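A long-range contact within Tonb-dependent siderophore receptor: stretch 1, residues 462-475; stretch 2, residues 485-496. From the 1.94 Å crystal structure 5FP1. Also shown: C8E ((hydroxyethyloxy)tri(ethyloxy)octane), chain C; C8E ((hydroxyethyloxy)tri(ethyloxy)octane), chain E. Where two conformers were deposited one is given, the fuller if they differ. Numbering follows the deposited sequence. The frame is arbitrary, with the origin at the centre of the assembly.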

# COMPACT_ATOMS: atom_id res chain seq x y z
N LYS A 462 14.29 -8.94 21.58
CA LYS A 462 13.62 -10.10 20.99
C LYS A 462 12.18 -10.20 21.48
O LYS A 462 11.91 -10.08 22.66
CB LYS A 462 14.38 -11.38 21.32
CG LYS A 462 13.74 -12.61 20.71
CD LYS A 462 14.71 -13.78 20.62
CE LYS A 462 15.00 -14.37 21.97
NZ LYS A 462 15.68 -15.69 21.81
N ASN A 463 11.26 -10.43 20.56
CA ASN A 463 9.87 -10.71 20.92
C ASN A 463 9.52 -12.10 20.44
O ASN A 463 9.86 -12.48 19.32
CB ASN A 463 8.96 -9.71 20.25
CG ASN A 463 7.50 -9.96 20.57
OD1 ASN A 463 6.80 -10.64 19.82
ND2 ASN A 463 7.06 -9.49 21.72
N ASN A 464 8.83 -12.83 21.28
CA ASN A 464 8.18 -14.07 20.90
C ASN A 464 6.72 -13.91 21.24
O ASN A 464 6.38 -13.57 22.38
CB ASN A 464 8.75 -15.26 21.68
CG ASN A 464 10.13 -15.65 21.21
OD1 ASN A 464 10.29 -16.39 20.23
ND2 ASN A 464 11.13 -15.10 21.85
N SER A 465 5.86 -14.12 20.25
CA SER A 465 4.40 -13.98 20.43
C SER A 465 3.78 -15.18 19.74
O SER A 465 4.29 -15.67 18.73
CB SER A 465 3.90 -12.70 19.76
OG SER A 465 4.41 -11.53 20.38
N ASP A 466 2.71 -15.70 20.30
CA ASP A 466 1.92 -16.62 19.54
C ASP A 466 0.46 -16.31 19.80
O ASP A 466 0.08 -15.88 20.88
CB ASP A 466 2.33 -18.05 19.82
CG ASP A 466 1.73 -18.57 21.03
OD1 ASP A 466 2.17 -18.12 22.10
OD2 ASP A 466 0.81 -19.41 20.91
N PHE A 467 -0.36 -16.44 18.78
CA PHE A 467 -1.71 -15.88 18.90
C PHE A 467 -2.65 -16.61 17.97
O PHE A 467 -2.24 -17.19 16.96
CB PHE A 467 -1.70 -14.36 18.61
CG PHE A 467 -0.91 -13.96 17.39
CD1 PHE A 467 0.44 -13.63 17.49
CD2 PHE A 467 -1.51 -13.87 16.15
CE1 PHE A 467 1.16 -13.23 16.36
CE2 PHE A 467 -0.80 -13.49 15.03
CZ PHE A 467 0.54 -13.19 15.13
N VAL A 468 -3.91 -16.64 18.34
CA VAL A 468 -4.93 -17.28 17.53
C VAL A 468 -5.86 -16.20 17.05
O VAL A 468 -6.28 -15.35 17.85
CB VAL A 468 -5.72 -18.31 18.38
CG1 VAL A 468 -6.92 -18.87 17.61
CG2 VAL A 468 -4.78 -19.42 18.81
N THR A 469 -6.18 -16.21 15.77
CA THR A 469 -7.14 -15.26 15.25
C THR A 469 -8.24 -16.00 14.50
O THR A 469 -8.09 -17.19 14.13
CB THR A 469 -6.48 -14.22 14.31
OG1 THR A 469 -5.79 -14.89 13.26
CG2 THR A 469 -5.50 -13.41 15.09
N TYR A 470 -9.36 -15.33 14.30
CA TYR A 470 -10.46 -15.99 13.64
C TYR A 470 -11.42 -15.10 12.91
O TYR A 470 -11.34 -13.87 12.95
CB TYR A 470 -11.19 -16.87 14.66
CG TYR A 470 -11.83 -16.12 15.80
CD1 TYR A 470 -11.10 -15.82 16.96
CD2 TYR A 470 -13.16 -15.76 15.76
CE1 TYR A 470 -11.69 -15.14 18.02
CE2 TYR A 470 -13.77 -15.10 16.83
CZ TYR A 470 -13.03 -14.78 17.95
OH TYR A 470 -13.64 -14.11 19.00
N GLN A 471 -12.34 -15.74 12.21
CA GLN A 471 -13.41 -15.07 11.54
C GLN A 471 -14.64 -15.96 11.57
O GLN A 471 -14.53 -17.18 11.49
CB GLN A 471 -13.05 -14.70 10.10
CG GLN A 471 -13.04 -15.80 9.08
CD GLN A 471 -12.43 -15.35 7.74
OE1 GLN A 471 -11.42 -14.66 7.72
NE2 GLN A 471 -13.05 -15.74 6.64
N ALA A 472 -15.80 -15.33 11.68
CA ALA A 472 -17.08 -16.03 11.63
C ALA A 472 -18.08 -15.13 10.95
O ALA A 472 -18.20 -13.94 11.31
CB ALA A 472 -17.55 -16.37 13.04
N GLY A 473 -18.81 -15.66 9.99
CA GLY A 473 -19.85 -14.88 9.36
C GLY A 473 -21.01 -15.75 8.90
O GLY A 473 -20.84 -16.95 8.66
N ILE A 474 -22.18 -15.14 8.80
CA ILE A 474 -23.34 -15.79 8.19
C ILE A 474 -23.83 -14.95 7.05
O ILE A 474 -24.01 -13.74 7.20
CB ILE A 474 -24.47 -15.93 9.20
CG1 ILE A 474 -24.00 -16.80 10.37
CG2 ILE A 474 -25.70 -16.52 8.51
CD1 ILE A 474 -24.93 -16.80 11.55
N THR A 475 -24.06 -15.58 5.91
CA THR A 475 -24.61 -14.94 4.75
C THR A 475 -26.01 -15.55 4.47
O THR A 475 -26.15 -16.78 4.42
CB THR A 475 -23.74 -15.14 3.52
OG1 THR A 475 -22.44 -14.55 3.73
CG2 THR A 475 -24.39 -14.48 2.33
N TYR A 485 -25.39 -10.09 5.19
CA TYR A 485 -24.50 -10.79 6.09
C TYR A 485 -24.16 -10.02 7.32
O TYR A 485 -24.33 -8.80 7.38
CB TYR A 485 -23.20 -11.20 5.35
CG TYR A 485 -22.32 -10.02 4.98
CD1 TYR A 485 -21.34 -9.55 5.87
CD2 TYR A 485 -22.48 -9.36 3.78
CE1 TYR A 485 -20.53 -8.45 5.54
CE2 TYR A 485 -21.67 -8.28 3.43
CZ TYR A 485 -20.70 -7.83 4.32
OH TYR A 485 -19.96 -6.73 3.96
N THR A 486 -23.68 -10.78 8.30
CA THR A 486 -23.07 -10.28 9.53
C THR A 486 -21.77 -11.04 9.70
O THR A 486 -21.75 -12.26 9.52
CB THR A 486 -23.94 -10.61 10.77
OG1 THR A 486 -25.29 -10.17 10.55
CG2 THR A 486 -23.38 -9.94 12.01
N SER A 487 -20.71 -10.36 10.11
CA SER A 487 -19.46 -11.06 10.37
C SER A 487 -18.62 -10.42 11.44
O SER A 487 -18.75 -9.25 11.76
CB SER A 487 -18.64 -11.23 9.08
OG SER A 487 -18.15 -9.98 8.64
N TYR A 488 -17.75 -11.24 12.00
CA TYR A 488 -16.82 -10.82 13.02
C TYR A 488 -15.45 -11.41 12.70
O TYR A 488 -15.32 -12.59 12.38
CB TYR A 488 -17.30 -11.29 14.39
CG TYR A 488 -16.36 -10.94 15.51
CD1 TYR A 488 -16.30 -9.65 16.02
CD2 TYR A 488 -15.50 -11.89 16.02
CE1 TYR A 488 -15.42 -9.33 17.04
CE2 TYR A 488 -14.62 -11.58 17.04
CZ TYR A 488 -14.58 -10.30 17.55
OH TYR A 488 -13.68 -10.02 18.56
N ALA A 489 -14.41 -10.60 12.84
CA ALA A 489 -13.04 -11.08 12.53
C ALA A 489 -12.05 -10.35 13.41
O ALA A 489 -12.26 -9.18 13.78
CB ALA A 489 -12.71 -10.86 11.06
N THR A 490 -10.99 -11.06 13.79
CA THR A 490 -9.99 -10.49 14.67
C THR A 490 -8.65 -10.28 13.97
O THR A 490 -8.39 -10.81 12.87
CB THR A 490 -9.76 -11.36 15.93
OG1 THR A 490 -9.20 -12.64 15.57
CG2 THR A 490 -11.06 -11.55 16.71
N SER A 491 -7.80 -9.52 14.65
CA SER A 491 -6.44 -9.30 14.21
C SER A 491 -5.53 -9.17 15.42
O SER A 491 -5.96 -8.73 16.48
CB SER A 491 -6.38 -8.03 13.36
OG SER A 491 -5.05 -7.53 13.25
N ALA A 492 -4.27 -9.55 15.24
CA ALA A 492 -3.22 -9.37 16.23
C ALA A 492 -1.97 -8.83 15.50
O ALA A 492 -1.70 -9.20 14.34
CB ALA A 492 -2.90 -10.70 16.91
N SER A 493 -1.27 -7.91 16.16
CA SER A 493 -0.11 -7.22 15.56
C SER A 493 1.02 -7.17 16.59
O SER A 493 0.95 -6.41 17.56
CB SER A 493 -0.49 -5.80 15.09
OG SER A 493 0.58 -5.19 14.33
N PRO A 494 2.01 -8.04 16.42
CA PRO A 494 3.08 -8.15 17.40
C PRO A 494 4.09 -7.02 17.26
O PRO A 494 4.23 -6.43 16.19
CB PRO A 494 3.74 -9.49 17.05
CG PRO A 494 3.53 -9.62 15.57
CD PRO A 494 2.18 -8.99 15.31
N VAL A 495 4.78 -6.69 18.35
CA VAL A 495 5.87 -5.73 18.26
C VAL A 495 6.96 -6.32 17.37
O VAL A 495 7.19 -7.51 17.36
CB VAL A 495 6.43 -5.34 19.65
CG1 VAL A 495 7.20 -6.48 20.24
CG2 VAL A 495 7.31 -4.10 19.54
N GLY A 496 7.61 -5.45 16.61
CA GLY A 496 8.66 -5.83 15.65
C GLY A 496 8.15 -6.28 14.29
O GLY A 496 8.91 -6.77 13.47
C1 C8E C . -26.52 -12.79 13.32
C2 C8E C . -27.27 -13.56 12.26
C3 C8E C . -26.73 -13.21 10.89
C4 C8E C . -27.79 -13.30 9.83
C5 C8E C . -27.32 -12.77 8.50
C6 C8E C . -27.00 -11.29 8.56
C7 C8E C . -28.21 -10.44 8.31
C8 C8E C . -27.99 -9.07 8.93
O9 C8E C . -28.37 -9.18 10.31
C10 C8E C . -27.82 -8.17 11.17
C11 C8E C . -28.60 -6.87 11.01
O12 C8E C . -28.63 -6.50 9.63
C13 C8E C . -29.37 -5.29 9.46
C14 C8E C . -29.34 -4.87 8.00
O15 C8E C . -30.47 -5.40 7.30
C16 C8E C . -31.47 -4.40 7.07
C17 C8E C . -32.29 -4.77 5.84
O18 C8E C . -31.41 -5.32 4.86
C1 C8E E . -5.92 -24.14 13.19
C2 C8E E . -5.34 -23.61 14.48
C3 C8E E . -5.96 -24.32 15.67
C4 C8E E . -6.07 -23.43 16.91
C5 C8E E . -4.93 -23.68 17.89
C6 C8E E . -5.34 -23.42 19.33
C7 C8E E . -4.15 -23.55 20.28
C8 C8E E . -4.09 -22.42 21.31
O9 C8E E . -2.81 -21.77 21.25
C10 C8E E . -2.62 -20.83 22.31
C11 C8E E . -2.20 -19.47 21.72
O12 C8E E . -2.27 -18.41 22.69
C13 C8E E . -3.48 -18.37 23.44
C14 C8E E . -4.71 -18.36 22.53
O15 C8E E . -5.91 -18.56 23.28
C16 C8E E . -6.28 -19.94 23.39
C17 C8E E . -7.63 -20.15 22.72
O18 C8E E . -7.75 -21.51 22.33
C19 C8E E . -8.55 -21.64 21.16
C20 C8E E . -8.76 -23.11 20.82
O21 C8E E . -9.25 -23.21 19.48
O HOH W 1 4.02 -8.58 20.58
O HOH W 2 -7.93 -13.20 17.95
O HOH W 3 -9.44 -12.62 11.14

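Two neighbouring strands, 462-475 and 485-493, run antiparallel with their axes 179° apart in direction and 4.6 Å apart at closest approach. From Q471-A489 to T475-Y485 the strands pair in regular alternation, hydrogen-bonded and non-hydrogen-bonded pairs in turn. A472 and Y488 form one hydrogen-bonded pair, A472 N to Y488 O at 2.9 Å and Y488 N to A472 O at 2.8 Å; I474 and T486 form the next, with I474 N to T486 O at 3.0 Å and T486 N to I474 O at 3.2 Å. Between them lies the non-hydrogen-bonded pair G473 and S487, whose CA atoms stand 4.0 Å apart. The bare CA of G473 suits this narrow pair: an ideal CB there would come within 3.1 Å of S487 CB.

At T490 the ladder changes its rule. T490 N still donates to Y470 O at 3.0 Å, but the return bond, from Y470 N, goes to the side-chain T490 OG1, also at 3.0 Å. A hydroxyl thus stands in for a carbonyl, while T490 O turns to a water that bonds to Y470 O as well. Beyond this point the backbones lie farther apart, F467 CA and A492 CA at 7.2 Å and S465 CA and P494 CA, just past the strand's end, at 6.7 Å.

Small groups meet ring faces at two places. Y470 starts away from the other stretch, but its ring comes back over T490 CG2, 4.1 Å from the ring centroid. In the wider gap F467 and A492 both point toward the other stretch, and A492 CB covers a face of the F467 ring, 4.0 Å from its centroid. The Y470 ring also meets Y488 obliquely, planes at 48°, with Y470 OH 3.3 Å from Y488 CE2 at that ring's edge. Farther along, S465 OG donates to N463 OD1 at 2.6 Å, and one water bridges S465 OG to V495 N.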